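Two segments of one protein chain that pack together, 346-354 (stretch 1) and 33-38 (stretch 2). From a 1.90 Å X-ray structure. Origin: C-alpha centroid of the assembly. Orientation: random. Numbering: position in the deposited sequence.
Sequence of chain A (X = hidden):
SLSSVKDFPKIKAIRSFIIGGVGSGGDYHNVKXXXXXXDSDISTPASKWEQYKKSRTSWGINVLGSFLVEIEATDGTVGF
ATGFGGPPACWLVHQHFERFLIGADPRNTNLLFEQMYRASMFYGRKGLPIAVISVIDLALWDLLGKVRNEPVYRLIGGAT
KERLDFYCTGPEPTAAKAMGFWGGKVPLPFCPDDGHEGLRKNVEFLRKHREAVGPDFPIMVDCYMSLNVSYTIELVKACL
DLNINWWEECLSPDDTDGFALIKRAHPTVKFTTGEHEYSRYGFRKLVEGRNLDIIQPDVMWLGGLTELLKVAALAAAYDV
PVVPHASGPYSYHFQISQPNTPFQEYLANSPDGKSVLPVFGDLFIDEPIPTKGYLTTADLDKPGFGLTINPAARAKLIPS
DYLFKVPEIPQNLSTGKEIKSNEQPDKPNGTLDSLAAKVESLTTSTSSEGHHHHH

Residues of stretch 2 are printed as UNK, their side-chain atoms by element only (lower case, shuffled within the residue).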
# COMPACT_ATOMS: atom_id res chain seq x y z
N TYR A 346 -11.73 29.32 -23.66
CA TYR A 346 -11.53 30.65 -24.21
C TYR A 346 -11.72 31.59 -23.04
O TYR A 346 -12.80 31.63 -22.44
CB TYR A 346 -12.53 31.00 -25.31
CG TYR A 346 -12.01 32.15 -26.13
CD1 TYR A 346 -11.04 31.94 -27.11
CD2 TYR A 346 -12.42 33.46 -25.88
CE1 TYR A 346 -10.48 33.00 -27.82
CE2 TYR A 346 -11.86 34.53 -26.59
CZ TYR A 346 -10.89 34.29 -27.56
OH TYR A 346 -10.33 35.32 -28.27
N LEU A 347 -10.67 32.32 -22.71
CA LEU A 347 -10.70 33.26 -21.60
C LEU A 347 -11.29 34.57 -22.11
O LEU A 347 -10.64 35.28 -22.87
CB LEU A 347 -9.28 33.47 -21.07
CG LEU A 347 -9.06 34.24 -19.76
CD1 LEU A 347 -7.60 34.12 -19.35
CD2 LEU A 347 -9.46 35.69 -19.93
N ALA A 348 -12.52 34.87 -21.69
CA ALA A 348 -13.18 36.10 -22.11
C ALA A 348 -12.26 37.28 -21.84
O ALA A 348 -12.00 37.63 -20.69
CB ALA A 348 -14.49 36.28 -21.35
N ASN A 349 -11.76 37.89 -22.91
CA ASN A 349 -10.84 39.00 -22.76
C ASN A 349 -11.51 40.37 -22.84
O ASN A 349 -10.83 41.40 -22.88
CB ASN A 349 -9.73 38.88 -23.80
CG ASN A 349 -10.26 38.86 -25.21
OD1 ASN A 349 -11.19 38.12 -25.52
ND2 ASN A 349 -9.67 39.68 -26.07
N SER A 350 -12.84 40.39 -22.88
CA SER A 350 -13.55 41.66 -22.90
C SER A 350 -13.58 42.10 -21.44
O SER A 350 -13.78 41.29 -20.55
CB SER A 350 -14.97 41.48 -23.44
OG SER A 350 -15.67 40.47 -22.73
N PRO A 351 -13.38 43.40 -21.18
CA PRO A 351 -13.40 43.90 -19.80
C PRO A 351 -14.58 43.47 -18.93
O PRO A 351 -14.43 43.30 -17.72
CB PRO A 351 -13.31 45.42 -19.98
CG PRO A 351 -13.91 45.64 -21.34
CD PRO A 351 -13.32 44.51 -22.14
N ASP A 352 -15.75 43.29 -19.55
CA ASP A 352 -16.93 42.87 -18.80
C ASP A 352 -17.26 41.39 -18.98
O ASP A 352 -18.22 40.89 -18.39
CB ASP A 352 -18.15 43.71 -19.21
CG ASP A 352 -18.45 43.62 -20.70
OD1 ASP A 352 -17.90 42.73 -21.37
OD2 ASP A 352 -19.25 44.44 -21.18
N GLY A 353 -16.46 40.70 -19.79
CA GLY A 353 -16.67 39.29 -20.03
C GLY A 353 -17.95 38.95 -20.79
O GLY A 353 -18.43 37.82 -20.72
N LYS A 354 -18.49 39.92 -21.52
CA LYS A 354 -19.72 39.69 -22.27
C LYS A 354 -19.51 39.50 -23.77
O LYS A 354 -20.47 39.29 -24.51
CB LYS A 354 -20.70 40.83 -22.02
CG LYS A 354 -21.07 40.99 -20.55
CD LYS A 354 -22.13 42.06 -20.33
CE LYS A 354 -22.50 42.16 -18.85
NZ LYS A 354 -23.57 43.16 -18.60
N UNK A 33 -6.61 48.68 -16.73
CA UNK A 33 -7.40 48.67 -15.52
C UNK A 33 -8.88 48.55 -15.82
O UNK A 33 -9.34 49.04 -16.85
N UNK A 34 -9.63 47.91 -14.93
CA UNK A 34 -11.06 47.76 -15.14
C UNK A 34 -11.42 46.38 -15.66
O UNK A 34 -12.54 45.91 -15.48
N UNK A 35 -10.46 45.73 -16.30
CA UNK A 35 -10.66 44.39 -16.85
C UNK A 35 -10.95 43.44 -15.69
O UNK A 35 -10.25 43.45 -14.68
n UNK A 35 -9.79 41.62 -20.42
c UNK A 35 -10.27 40.92 -19.41
c UNK A 35 -9.41 43.94 -17.60
c UNK A 35 -9.65 42.88 -18.62
n UNK A 35 -10.19 41.65 -18.31
c UNK A 35 -9.41 42.86 -19.96
N UNK A 36 -11.99 42.62 -15.84
CA UNK A 36 -12.37 41.68 -14.79
C UNK A 36 -11.21 40.76 -14.40
O UNK A 36 -11.15 40.27 -13.28
c UNK A 36 -12.56 37.68 -14.96
n UNK A 36 -12.90 38.87 -18.30
c UNK A 36 -13.56 40.83 -15.23
c UNK A 36 -12.16 36.59 -17.56
c UNK A 36 -12.60 37.91 -17.38
c UNK A 36 -12.13 36.37 -15.14
c UNK A 36 -13.25 39.82 -16.30
c UNK A 36 -11.93 35.84 -16.43
c UNK A 36 -12.81 38.47 -16.10
c UNK A 36 -13.29 40.02 -17.65
N UNK A 37 -10.29 40.55 -15.33
CA UNK A 37 -9.15 39.68 -15.08
C UNK A 37 -8.26 40.17 -13.95
O UNK A 37 -7.54 39.37 -13.34
c UNK A 37 -8.31 39.52 -16.36
c UNK A 37 -8.70 37.08 -16.74
c UNK A 37 -8.79 38.47 -17.36
c UNK A 37 -7.94 38.54 -18.62
N UNK A 38 -8.30 41.47 -13.67
CA UNK A 38 -7.47 42.03 -12.62
C UNK A 38 -8.20 42.87 -11.58
O UNK A 38 -7.68 43.08 -10.48
c UNK A 38 -6.95 44.03 -14.05
c UNK A 38 -5.93 45.00 -14.63
c UNK A 38 -6.34 42.90 -13.22
c UNK A 38 -5.41 42.05 -14.07

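Position 33 has backbone atoms and nothing beyond CA. No atom of stretch 1 lies near it, and an ideal CB would find room, so the contact places no demand here; the absence of side-chain atoms identifies G33.

Position 34 likewise carries no side-chain atom. Its phi/psi of 101/-24 would jam a CB against the carbonyl O of the preceding residue, so the backbone by itself calls for glycine. Stretch 1 is not the constraint, since an ideal CB would sit 5.4 Å from P351 CB. This is G34, which touches the other segment through its backbone, its O lying 3.9 Å from P351 O.

Position 35 shows one carbon followed by a five-membered ring of three carbons and two nitrogens, a composition that fits imidazole. One ring nitrogen lies 2.7 Å from N349 O, near the ring plane. The other lies 3.2 Å from the backbone N of position 37, which donates to it at an N-H...acceptor angle of 167°. The residue is H35, with chi1 at -157° (t). NE2 is the donor to N349 O, although an angle of 135° makes that bond weak despite its short length; ND1 is the acceptor, and its bond caps the helix that begins at the next residue. One face of the ring is covered by P351, whose CA stands 4.0 Å from the ring centroid and 8° off the normal, a CH-pi contact.

Position 36 has one carbon leading into fused five- and six-membered rings that hold eight carbons and one nitrogen, the indole of tryptophan. The ring nitrogen is 2.8 Å from A348 O, and a carbon of the six-membered ring is 3.7 Å from L347 CD2. W36 therefore donates from NE1 to A348 O, at an angle of 141°, while its backbone N donates to P351 O at 3.2 Å and 147°. Chi1 of 71° (p) accompanies a CA-to-CB bond directed toward stretch 1. At the indole edge, CD1 also comes within 3.2 Å of S350 O.

Position 37 has four side-chain carbons forked at the second, the pattern of leucine. One terminal carbon is 3.5 Å from L347 CD2. In L37 that atom is CD1, and the CA-to-CB bond points toward stretch 1.

Position 38 also has four carbons, but the fork is at the first and one arm is two carbons long, which defines isoleucine. The side chain of I38 is out of reach of stretch 1; its N donates to H35 O at 3.0 Å, a backbone bond from the helix back to its N-cap residue.

The contact joins carbonyl acceptors on stretch 1 to nitrogen donors on stretch 2. A348, N349 and P351 present their O atoms to W36 NE1, H35 NE2 and W36 N respectively. The type I turn from S350 to G353, held by G353 N donating to S350 O at 2.8 Å, includes P351, which covers the imidazole face. L347 adds an apolar contact with W36 and L37, and 347 Å² is buried in all.

Stretch 2 33-38: GGHWLI
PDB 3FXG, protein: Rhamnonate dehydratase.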